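Local coordinates for protein major pollen allergen Jun a 1 (Juniperus ashei, PDB 1PXZ) that cleaves polygalacturonan by beta-elimination as a weakly active, calcium-dependent pectate lyase and is the major allergen of mountain cedar pollen, at residues Leu68-Ser73 with Gly88-Asp93; Thr280-Cys285 with Ala292-Arg297; Asn2-Cys7 with Ile187-Phe192; Gly265-Ala270 with Arg300-Asn305. All coordinates share one frame; numbering follows the deposited sequence.

Interaction 1: Leu68-Ser73 with Gly88-Asp93; sequences LWIIFS and GHKTID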
# COMPACT_ATOMS: atom_id res chain seq x y z
N LEU A 68 7.85 15.59 -10.28
CA LEU A 68 8.91 15.88 -9.33
C LEU A 68 9.29 14.62 -8.55
O LEU A 68 8.38 13.85 -8.24
CB LEU A 68 8.49 16.93 -8.30
CG LEU A 68 8.32 18.37 -8.79
CD1 LEU A 68 7.87 19.24 -7.62
CD2 LEU A 68 9.61 18.88 -9.42
N TRP A 69 10.57 14.51 -8.24
CA TRP A 69 11.06 13.41 -7.41
C TRP A 69 11.43 14.04 -6.07
O TRP A 69 12.49 14.69 -6.00
CB TRP A 69 12.22 12.70 -8.12
CG TRP A 69 12.58 11.38 -7.50
CD1 TRP A 69 13.23 11.17 -6.32
CD2 TRP A 69 12.30 10.08 -8.03
NE1 TRP A 69 13.38 9.83 -6.09
CE2 TRP A 69 12.82 9.14 -7.12
CE3 TRP A 69 11.67 9.63 -9.19
CZ2 TRP A 69 12.73 7.76 -7.32
CZ3 TRP A 69 11.57 8.26 -9.39
CH2 TRP A 69 12.10 7.36 -8.46
N ILE A 70 10.55 13.86 -5.10
CA ILE A 70 10.72 14.57 -3.82
C ILE A 70 11.58 13.80 -2.83
O ILE A 70 11.37 12.61 -2.56
CB ILE A 70 9.34 14.90 -3.24
CG1 ILE A 70 8.53 15.79 -4.18
CG2 ILE A 70 9.43 15.50 -1.84
CD1 ILE A 70 7.02 15.72 -3.93
N ILE A 71 12.59 14.52 -2.31
CA ILE A 71 13.53 13.96 -1.32
C ILE A 71 13.64 14.91 -0.13
O ILE A 71 13.09 16.00 -0.15
CB ILE A 71 14.93 13.76 -1.91
CG1 ILE A 71 15.52 15.09 -2.42
CG2 ILE A 71 14.93 12.73 -3.02
CD1 ILE A 71 17.00 15.00 -2.72
N PHE A 72 14.34 14.51 0.92
CA PHE A 72 14.31 15.30 2.16
C PHE A 72 15.72 15.68 2.60
O PHE A 72 16.59 14.81 2.59
CB PHE A 72 13.56 14.52 3.24
CG PHE A 72 12.10 14.24 2.92
CD1 PHE A 72 11.76 13.19 2.07
CD2 PHE A 72 11.08 15.00 3.44
CE1 PHE A 72 10.43 12.92 1.75
CE2 PHE A 72 9.75 14.74 3.13
CZ PHE A 72 9.41 13.69 2.29
N SER A 73 15.94 16.94 2.97
CA SER A 73 17.28 17.44 3.27
C SER A 73 17.79 16.98 4.62
O SER A 73 18.97 17.05 4.98
CB SER A 73 17.26 18.98 3.24
OG SER A 73 16.57 19.43 4.40
N GLY A 88 -0.41 13.89 -9.51
CA GLY A 88 0.18 12.75 -10.25
C GLY A 88 1.61 13.03 -10.68
O GLY A 88 2.05 14.19 -10.57
N HIS A 89 2.31 12.01 -11.14
CA HIS A 89 3.71 12.11 -11.57
C HIS A 89 4.57 12.65 -10.45
O HIS A 89 5.31 13.62 -10.55
CB HIS A 89 3.82 12.98 -12.83
CG HIS A 89 3.18 12.22 -13.97
ND1 HIS A 89 1.88 12.37 -14.35
CD2 HIS A 89 3.71 11.25 -14.76
CE1 HIS A 89 1.61 11.55 -15.36
NE2 HIS A 89 2.71 10.86 -15.62
N LYS A 90 4.44 11.99 -9.29
CA LYS A 90 5.24 12.40 -8.14
C LYS A 90 5.89 11.15 -7.53
O LYS A 90 5.21 10.13 -7.54
CB LYS A 90 4.41 13.06 -7.04
CG LYS A 90 3.76 14.39 -7.40
CD LYS A 90 4.81 15.45 -7.68
CE LYS A 90 4.15 16.74 -8.17
NZ LYS A 90 3.66 16.53 -9.57
N THR A 91 7.10 11.26 -7.02
CA THR A 91 7.70 10.29 -6.11
C THR A 91 7.94 11.01 -4.79
O THR A 91 8.45 12.13 -4.83
CB THR A 91 9.02 9.71 -6.64
OG1 THR A 91 8.70 9.00 -7.84
CG2 THR A 91 9.64 8.75 -5.64
N ILE A 92 7.53 10.39 -3.70
CA ILE A 92 8.02 10.91 -2.39
C ILE A 92 8.98 9.84 -1.91
O ILE A 92 8.56 8.71 -1.66
CB ILE A 92 6.87 11.23 -1.46
CG1 ILE A 92 5.82 12.13 -2.16
CG2 ILE A 92 7.36 11.82 -0.14
CD1 ILE A 92 4.68 12.54 -1.23
N ASP A 93 10.26 10.17 -1.83
CA ASP A 93 11.34 9.21 -1.61
C ASP A 93 12.05 9.51 -0.29
O ASP A 93 12.82 10.48 -0.22
CB ASP A 93 12.27 9.27 -2.83
CG ASP A 93 13.58 8.52 -2.75
OD1 ASP A 93 13.83 7.72 -1.83
OD2 ASP A 93 14.46 8.72 -3.62
O HOH W 1 14.89 11.64 1.03
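Strands 68-72 and 90-93 are parallel neighbours near one end of the right-handed parallel beta-helix of the pectate lyase family. Four backbone hydrogen bonds join them: Leu68 N gives to His89 O, Leu68 O takes from Thr91 N, and Ile70 binds likewise through N to Thr91 O and through O to Asp93 N. The Ile70 N to Thr91 O bond is the shortest, at 2.7 Å. A water extends the pairing, accepting from Phe72 N and donating to Asp93 O.

Apolar packing fills the face carrying Leu68, Ile70, Lys90 and Ile92. Ile70 and Ile92 run side by side, with Ile70 CD1 4.2 Å from Ile92 CG1, as beta-branched residues suit an extended strand and a stacked interior. The edge of the Phe72 ring meets Ile92 CG2, Phe72 CZ lying 3.7 Å away. Lys90 lends its aliphatic CD to Leu68 CB, while its bent chain brings NZ back to Gly88 O and to the carbonyls of Arg64 and Lys66.

The other face carries Trp69 and Thr91. Trp69 CG is anti to the backbone N (chi1 -167°). Thr91 CG2 sits over its six-membered ring in a CH-pi contact, and Thr91 OG1 is engaged by Gly35 N. At the indole edge, Trp69 NE1 donates almost straight (172°) and in the ring plane to the anti lone pair of Asp93 OD2, 2.9 Å away, the oxygen that also forms a salt bridge with Arg18 NH1.

Interaction 2: Thr280-Cys285 with Ala292-Arg297; sequences TKRIGC and ANWVWR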
# COMPACT_ATOMS: atom_id res chain seq x y z
N THR A 280 -8.21 -17.10 6.41
CA THR A 280 -9.28 -16.54 5.62
C THR A 280 -10.55 -16.23 6.39
O THR A 280 -10.94 -16.88 7.37
CB THR A 280 -9.73 -17.53 4.50
OG1 THR A 280 -9.71 -18.87 5.03
CG2 THR A 280 -8.77 -17.50 3.33
N LYS A 281 -11.26 -15.21 5.91
CA LYS A 281 -12.56 -14.86 6.43
C LYS A 281 -13.46 -14.30 5.32
O LYS A 281 -13.16 -13.26 4.75
CB LYS A 281 -12.50 -13.84 7.58
CG LYS A 281 -13.86 -13.77 8.28
CD LYS A 281 -13.73 -13.07 9.63
CE LYS A 281 -15.11 -12.70 10.16
NZ LYS A 281 -15.29 -11.22 10.25
N ARG A 282 -14.56 -15.00 5.04
CA ARG A 282 -15.56 -14.52 4.11
C ARG A 282 -16.65 -13.75 4.84
O ARG A 282 -17.21 -14.20 5.84
CB ARG A 282 -16.25 -15.66 3.35
CG ARG A 282 -15.44 -16.18 2.17
CD ARG A 282 -14.94 -17.58 2.51
NE ARG A 282 -14.38 -18.23 1.31
CZ ARG A 282 -13.23 -18.90 1.41
NH1 ARG A 282 -12.63 -18.97 2.60
NH2 ARG A 282 -12.76 -19.47 0.33
N ILE A 283 -16.94 -12.57 4.32
CA ILE A 283 -17.92 -11.71 4.99
C ILE A 283 -19.12 -11.51 4.09
O ILE A 283 -18.96 -11.18 2.91
CB ILE A 283 -17.20 -10.40 5.34
CG1 ILE A 283 -16.09 -10.60 6.36
CG2 ILE A 283 -18.17 -9.33 5.81
CD1 ILE A 283 -14.90 -9.68 6.23
N GLY A 284 -20.34 -11.70 4.60
CA GLY A 284 -21.55 -11.36 3.87
C GLY A 284 -22.00 -12.43 2.91
O GLY A 284 -22.70 -12.18 1.92
N CYS A 285 -21.62 -13.68 3.18
CA CYS A 285 -22.07 -14.77 2.32
C CYS A 285 -23.58 -14.85 2.19
O CYS A 285 -24.33 -14.63 3.15
CB CYS A 285 -21.50 -16.07 2.91
SG CYS A 285 -19.71 -16.20 2.61
N ALA A 292 -19.32 -20.38 -2.27
CA ALA A 292 -18.41 -21.33 -2.90
C ALA A 292 -18.03 -20.90 -4.31
O ALA A 292 -17.14 -21.49 -4.91
CB ALA A 292 -19.03 -22.72 -2.93
N ASN A 293 -18.70 -19.89 -4.87
CA ASN A 293 -18.35 -19.46 -6.23
C ASN A 293 -17.14 -18.55 -6.20
O ASN A 293 -16.50 -18.35 -7.24
CB ASN A 293 -19.54 -18.76 -6.89
CG ASN A 293 -20.67 -19.73 -7.23
OD1 ASN A 293 -21.85 -19.39 -7.26
ND2 ASN A 293 -20.33 -20.98 -7.50
N TRP A 294 -16.83 -17.98 -5.03
CA TRP A 294 -15.71 -17.02 -5.03
C TRP A 294 -14.39 -17.72 -5.27
O TRP A 294 -14.07 -18.79 -4.78
CB TRP A 294 -15.68 -16.29 -3.68
CG TRP A 294 -16.89 -15.50 -3.32
CD1 TRP A 294 -18.05 -15.33 -4.00
CD2 TRP A 294 -17.02 -14.75 -2.09
NE1 TRP A 294 -18.90 -14.50 -3.28
CE2 TRP A 294 -18.29 -14.14 -2.11
CE3 TRP A 294 -16.16 -14.56 -1.00
CZ2 TRP A 294 -18.74 -13.34 -1.06
CZ3 TRP A 294 -16.61 -13.76 0.04
CH2 TRP A 294 -17.89 -13.16 0.00
N VAL A 295 -13.50 -17.12 -6.06
CA VAL A 295 -12.28 -17.84 -6.39
C VAL A 295 -11.18 -17.34 -5.45
O VAL A 295 -10.62 -16.27 -5.68
CB VAL A 295 -11.90 -17.65 -7.86
CG1 VAL A 295 -10.51 -18.21 -8.13
CG2 VAL A 295 -12.91 -18.33 -8.79
N TRP A 296 -10.97 -18.10 -4.39
CA TRP A 296 -9.94 -17.80 -3.41
C TRP A 296 -8.95 -18.95 -3.39
O TRP A 296 -9.25 -20.02 -2.87
CB TRP A 296 -10.52 -17.58 -2.01
CG TRP A 296 -11.35 -16.35 -1.84
CD1 TRP A 296 -11.97 -15.59 -2.77
CD2 TRP A 296 -11.65 -15.72 -0.57
NE1 TRP A 296 -12.63 -14.54 -2.20
CE2 TRP A 296 -12.44 -14.60 -0.84
CE3 TRP A 296 -11.31 -16.02 0.76
CZ2 TRP A 296 -12.91 -13.76 0.17
CZ3 TRP A 296 -11.77 -15.18 1.77
CH2 TRP A 296 -12.57 -14.06 1.46
N ARG A 297 -7.77 -18.73 -3.96
CA ARG A 297 -6.79 -19.80 -4.10
C ARG A 297 -5.55 -19.62 -3.22
O ARG A 297 -5.10 -18.49 -2.99
CB ARG A 297 -6.31 -19.91 -5.55
CG ARG A 297 -7.41 -19.84 -6.59
CD ARG A 297 -6.98 -20.64 -7.83
NE ARG A 297 -5.86 -20.02 -8.52
CZ ARG A 297 -6.02 -19.30 -9.63
NH1 ARG A 297 -7.26 -19.14 -10.09
NH2 ARG A 297 -4.98 -18.75 -10.25
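Chi1 of -81° sets Arg282 CG anti to its carbonyl carbon, and with the bend at chi2 (110°) this places CG between two indoles at the C-terminal end of the parallel beta-helix and carries the guanidinium on to Trp296. Trp294 and Trp296 likewise place CG anti to the carbonyl carbon. Being two residues apart in an extended stretch, they send both rings toward segment 280-285.

Arg282 suits this place because its methylenes are apolar and its head is flat. Arg282 CG approaches Trp294 CZ3 to 3.4 Å and also lies over the six-membered ring of Trp296, 4.0 Å from its centroid, in a CH-pi contact. Farther out, the guanidinium lays one face on Trp296, the planes 25° apart, with Arg282 CZ 3.5 Å from Trp296 CE3 near the rim of the indole. The head is held by hydrogen bonds elsewhere: NH2 donates to Ser312 OG and Val310 O, which probably fixes its rotation.

The ring edges meet backbone and small groups. Lys281 O lies in the plane of Trp296, 3.4 Å from Trp296 CH2, and Thr280 CG2 touches CE3 of the same ring. Trp296 NE1 is held by Pro259 O, so the indole is fixed from its pyrrole side too. Beyond Arg282, Ile283 O faces the edge of Trp294. Cys285, disulfide-bonded to Cys291, makes a sulfur-aromatic contact with that indole, its SG lying obliquely to the ring, 4.4 Å from Trp294 CH2.

Interaction 3: Asn2-Cys7 with Ile187-Phe192; sequences NPIDSC and ISNNHF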
# COMPACT_ATOMS: atom_id res chain seq x y z
N ASN A 2 14.83 -9.77 -3.11
CA ASN A 2 13.62 -10.23 -3.80
C ASN A 2 13.63 -9.62 -5.20
O ASN A 2 14.54 -8.81 -5.42
CB ASN A 2 12.40 -9.87 -2.96
CG ASN A 2 12.10 -8.39 -2.83
OD1 ASN A 2 12.12 -7.61 -3.78
ND2 ASN A 2 11.77 -8.04 -1.59
N PRO A 3 12.75 -10.03 -6.09
CA PRO A 3 12.76 -9.52 -7.47
C PRO A 3 12.65 -8.01 -7.63
O PRO A 3 13.09 -7.51 -8.67
CB PRO A 3 11.49 -10.15 -8.09
CG PRO A 3 11.33 -11.44 -7.33
CD PRO A 3 11.68 -11.06 -5.92
N ILE A 4 12.07 -7.30 -6.67
CA ILE A 4 11.99 -5.84 -6.81
C ILE A 4 13.32 -5.26 -6.38
O ILE A 4 14.01 -4.54 -7.11
CB ILE A 4 10.84 -5.24 -5.99
CG1 ILE A 4 9.46 -5.74 -6.45
CG2 ILE A 4 10.91 -3.73 -6.02
CD1 ILE A 4 8.31 -5.26 -5.58
N ASP A 5 13.75 -5.58 -5.17
CA ASP A 5 14.96 -4.94 -4.65
C ASP A 5 16.18 -5.31 -5.45
O ASP A 5 17.16 -4.56 -5.56
CB ASP A 5 15.13 -5.35 -3.19
CG ASP A 5 14.22 -4.63 -2.22
OD1 ASP A 5 13.34 -3.86 -2.64
OD2 ASP A 5 14.37 -4.82 -1.00
N SER A 6 16.17 -6.54 -6.00
CA SER A 6 17.38 -6.94 -6.72
C SER A 6 17.68 -6.03 -7.91
O SER A 6 18.82 -5.84 -8.31
CB SER A 6 17.26 -8.40 -7.21
OG SER A 6 16.31 -8.43 -8.27
N CYS A 7 16.64 -5.44 -8.45
CA CYS A 7 16.67 -4.61 -9.65
C CYS A 7 17.37 -3.30 -9.36
O CYS A 7 18.09 -2.82 -10.24
CB CYS A 7 15.25 -4.41 -10.15
SG CYS A 7 14.98 -3.22 -11.48
N ILE A 187 1.58 -2.91 -3.91
CA ILE A 187 1.89 -2.55 -2.52
C ILE A 187 2.95 -3.53 -2.09
O ILE A 187 2.65 -4.72 -1.89
CB ILE A 187 0.61 -2.63 -1.70
CG1 ILE A 187 -0.43 -1.58 -2.14
CG2 ILE A 187 0.89 -2.56 -0.20
CD1 ILE A 187 -1.85 -1.90 -1.69
N SER A 188 4.19 -3.07 -1.95
CA SER A 188 5.29 -4.02 -1.82
C SER A 188 6.32 -3.62 -0.76
O SER A 188 6.52 -2.42 -0.56
CB SER A 188 6.02 -4.16 -3.18
OG SER A 188 6.45 -2.89 -3.66
N ASN A 189 6.97 -4.61 -0.14
CA ASN A 189 8.12 -4.35 0.72
C ASN A 189 7.77 -3.45 1.90
O ASN A 189 8.71 -2.87 2.45
CB ASN A 189 9.25 -3.66 -0.07
CG ASN A 189 9.88 -4.55 -1.13
OD1 ASN A 189 10.30 -5.67 -0.81
ND2 ASN A 189 9.98 -4.05 -2.37
N ASN A 190 6.51 -3.31 2.28
CA ASN A 190 6.17 -2.47 3.42
C ASN A 190 6.19 -3.24 4.74
O ASN A 190 6.07 -4.46 4.71
CB ASN A 190 4.75 -1.93 3.27
CG ASN A 190 4.60 -1.15 1.96
OD1 ASN A 190 3.93 -1.60 1.03
ND2 ASN A 190 5.22 0.02 1.94
N HIS A 191 6.31 -2.53 5.86
CA HIS A 191 6.18 -3.19 7.17
C HIS A 191 4.93 -2.61 7.83
O HIS A 191 4.92 -1.41 8.08
CB HIS A 191 7.42 -2.99 8.02
CG HIS A 191 7.40 -3.65 9.36
ND1 HIS A 191 8.25 -3.27 10.39
CD2 HIS A 191 6.63 -4.66 9.84
CE1 HIS A 191 8.00 -4.02 11.45
NE2 HIS A 191 7.02 -4.88 11.15
N PHE A 192 3.90 -3.41 8.04
CA PHE A 192 2.66 -2.98 8.69
C PHE A 192 2.66 -3.51 10.12
O PHE A 192 2.85 -4.73 10.28
CB PHE A 192 1.42 -3.51 7.98
CG PHE A 192 1.29 -3.16 6.52
CD1 PHE A 192 1.90 -3.98 5.57
CD2 PHE A 192 0.58 -2.05 6.11
CE1 PHE A 192 1.79 -3.68 4.22
CE2 PHE A 192 0.46 -1.75 4.76
CZ PHE A 192 1.07 -2.57 3.83
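Ile4 and Ser188 form the tight part of this contact: Ile4 CD1 presses on Ser188 CB at 3.5 Å, closer than carbons usually pack. Ile4 reaches that far because its chain is extended at chi2 (175°), and the small serine accepts the methyl. Ser188 OG, 3.6 Å from Ile4 CD1, is turned to Asp164 and Trp162.

Beside this tight spot the side-chain amides of Asn2 and Asn189 meet tip to tip and nearly coplanar, 12° apart. Asn2 ND2 donates to Asn189 OD1 over 2.9 Å, in the carbonyl plane of the acceptor, and also to Leu338 O, so the buried nitrogen is held twice. The oxygen of the same Asn2 amide caps the short helix 5-9: OD1 accepts from both Ile4 N and Asp5 N, the latter almost straight (171°). The N-terminal arm is thereby pinned to the outside of the parallel beta-helix, at the turn between the two halves of strand 185-195, where Asn189 adopts the positive phi that asparagine tolerates well.

The looser side lies at Asp5. Asp5 OD1 stops 3.4 Å from Asn189 ND2 at an angle too poor for a hydrogen bond, and each partner is served elsewhere, OD1 by His165 NE2 and ND2 by Asp164 OD1. Farther along, toward solvent, the Cys7-Cys24 disulfide ties the helix down.

Interaction 4: Gly265-Ala270 with Arg300-Asn305; sequences GNSFTA and RDAFIN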
# COMPACT_ATOMS: atom_id res chain seq x y z
N GLY A 265 2.66 -18.34 -2.10
CA GLY A 265 3.97 -18.22 -1.48
C GLY A 265 3.99 -17.34 -0.24
O GLY A 265 5.06 -16.79 0.11
N ASN A 266 2.89 -17.20 0.47
CA ASN A 266 2.87 -16.47 1.74
C ASN A 266 3.29 -17.37 2.90
O ASN A 266 3.20 -18.59 2.76
CB ASN A 266 1.45 -15.92 1.98
CG ASN A 266 1.09 -14.92 0.90
OD1 ASN A 266 1.77 -13.89 0.80
ND2 ASN A 266 0.05 -15.20 0.13
N SER A 267 3.71 -16.79 4.01
CA SER A 267 3.99 -17.60 5.20
C SER A 267 3.09 -17.08 6.33
O SER A 267 3.14 -15.90 6.68
CB SER A 267 5.46 -17.55 5.58
OG SER A 267 5.70 -18.21 6.83
N PHE A 268 2.25 -17.96 6.87
CA PHE A 268 1.26 -17.54 7.85
C PHE A 268 1.55 -18.22 9.19
O PHE A 268 1.55 -19.45 9.23
CB PHE A 268 -0.15 -17.91 7.38
CG PHE A 268 -0.65 -17.41 6.04
CD1 PHE A 268 -1.09 -16.09 5.89
CD2 PHE A 268 -0.69 -18.25 4.94
CE1 PHE A 268 -1.56 -15.67 4.64
CE2 PHE A 268 -1.16 -17.83 3.70
CZ PHE A 268 -1.61 -16.53 3.55
N THR A 269 1.79 -17.44 10.23
CA THR A 269 1.97 -17.98 11.59
C THR A 269 0.74 -17.65 12.41
O THR A 269 0.46 -16.49 12.71
CB THR A 269 3.25 -17.42 12.23
OG1 THR A 269 4.37 -17.83 11.44
CG2 THR A 269 3.41 -17.99 13.64
N ALA A 270 -0.09 -18.63 12.77
CA ALA A 270 -1.34 -18.41 13.48
C ALA A 270 -1.14 -18.06 14.96
O ALA A 270 -0.14 -18.44 15.56
CB ALA A 270 -2.27 -19.64 13.44
N ARG A 300 1.34 -22.89 -2.81
CA ARG A 300 2.67 -22.94 -2.21
C ARG A 300 2.82 -22.01 -1.01
O ARG A 300 3.91 -21.51 -0.74
CB ARG A 300 3.74 -22.63 -3.27
CG ARG A 300 3.62 -23.62 -4.45
CD ARG A 300 4.67 -23.42 -5.51
NE ARG A 300 4.42 -22.18 -6.26
CZ ARG A 300 5.31 -21.21 -6.42
NH1 ARG A 300 6.53 -21.31 -5.91
NH2 ARG A 300 4.98 -20.13 -7.12
N ASP A 301 1.73 -21.80 -0.30
CA ASP A 301 1.75 -21.07 0.98
C ASP A 301 2.39 -21.94 2.03
O ASP A 301 2.43 -23.17 1.92
CB ASP A 301 0.33 -20.68 1.38
CG ASP A 301 -0.26 -19.51 0.61
OD1 ASP A 301 0.51 -18.64 0.14
OD2 ASP A 301 -1.51 -19.43 0.47
N ALA A 302 2.93 -21.33 3.08
CA ALA A 302 3.46 -22.09 4.21
C ALA A 302 2.62 -21.79 5.45
O ALA A 302 2.19 -20.63 5.57
CB ALA A 302 4.93 -21.80 4.43
N PHE A 303 2.40 -22.77 6.33
CA PHE A 303 1.48 -22.59 7.45
C PHE A 303 2.17 -23.01 8.74
O PHE A 303 2.69 -24.10 8.85
CB PHE A 303 0.19 -23.41 7.30
CG PHE A 303 -0.56 -23.00 6.04
CD1 PHE A 303 -1.43 -21.93 6.07
CD2 PHE A 303 -0.39 -23.66 4.84
CE1 PHE A 303 -2.09 -21.52 4.93
CE2 PHE A 303 -1.04 -23.27 3.68
CZ PHE A 303 -1.90 -22.20 3.73
N ILE A 304 2.17 -22.11 9.72
CA ILE A 304 2.88 -22.38 10.96
C ILE A 304 1.90 -22.27 12.12
O ILE A 304 0.94 -21.49 12.08
CB ILE A 304 4.04 -21.39 11.09
CG1 ILE A 304 5.05 -21.51 9.94
CG2 ILE A 304 4.74 -21.52 12.43
CD1 ILE A 304 6.02 -20.35 9.84
N ASN A 305 2.12 -23.08 13.16
CA ASN A 305 1.33 -23.01 14.37
C ASN A 305 -0.14 -23.26 14.11
O ASN A 305 -0.99 -22.67 14.78
CB ASN A 305 1.49 -21.65 15.10
CG ASN A 305 1.14 -21.77 16.58
OD1 ASN A 305 1.53 -22.75 17.22
ND2 ASN A 305 0.42 -20.83 17.19
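Phe268 and Phe303 point the same way from adjoining strands, 267-269 and 302-304, which are parallel strands of successive coils of the parallel beta-helix. Both have CG anti to the carbonyl carbon, and their like chi1 and chi2 leave the ring planes of Phe268 and Phe303 only 21° apart. The rings are slid so far that they barely overlap: the centroids are 5.6 Å apart, and contact falls to Phe268 CD2 and Phe303 CE1 at 3.6 Å. Phenylalanine suits this aromatic row, which Tyr245 continues on the paired strand of the preceding coil.

Asp301 stands across the Phe268 ring, its carboxylate 83° to the ring plane, and puts OD2 at the ring edge, 3.6 Å from Phe268 CE2. That oxygen is engaged by Ser298 and Ser263 as well. Asp301 OD1 instead turns to the neighbouring backbone and takes the N-H of Asn266 on its anti lone pair, 2.8 Å from Asn266 N. Asn266, running beside Asp301, sends its amide on to Val240 O and Asn243 N. The backbone O of Asn266 receives Ala302 N, the first of four backbone bonds that alternate between the strands as far as Ala270 N.

On the reverse face Ile304 crosses Thr269 obliquely. Ile304 CD1 approaches Thr269 OG1 to 3.4 Å and also touches Ser267 OG, an aliphatic branch spread over small hydroxyl residues. Beyond the strands Asn305, at positive phi, swings CG anti to its backbone N (chi1 -157°) and closes the row: Asn305 ND2 gives to Ala270 O at 2.9 Å, approaching from above the carbonyl plane.

Overall arrangement
The four contacts are spread along the beta-helix, and strands 68-72, 90-93, 185-195, 267-269, 296-299 and 302-304 all belong to its array of parallel strands. Interaction 1 lies toward the N-terminal end, interactions 2 and 4 toward the other; the centres of 1 and 2 are about 39 Å apart, on opposite sides of the chain's centre. Interaction 3 sits between, its centre about 19 Å from those of both 1 and 4. Along the chain, 1 is nested within the long loop closed by 3, which ends before 4 opens, and 2 is nested inside 4. Thus 1 and 4 join successive coils, 2 packs side chains at the far end, and 3 fastens the N-terminal arm midway.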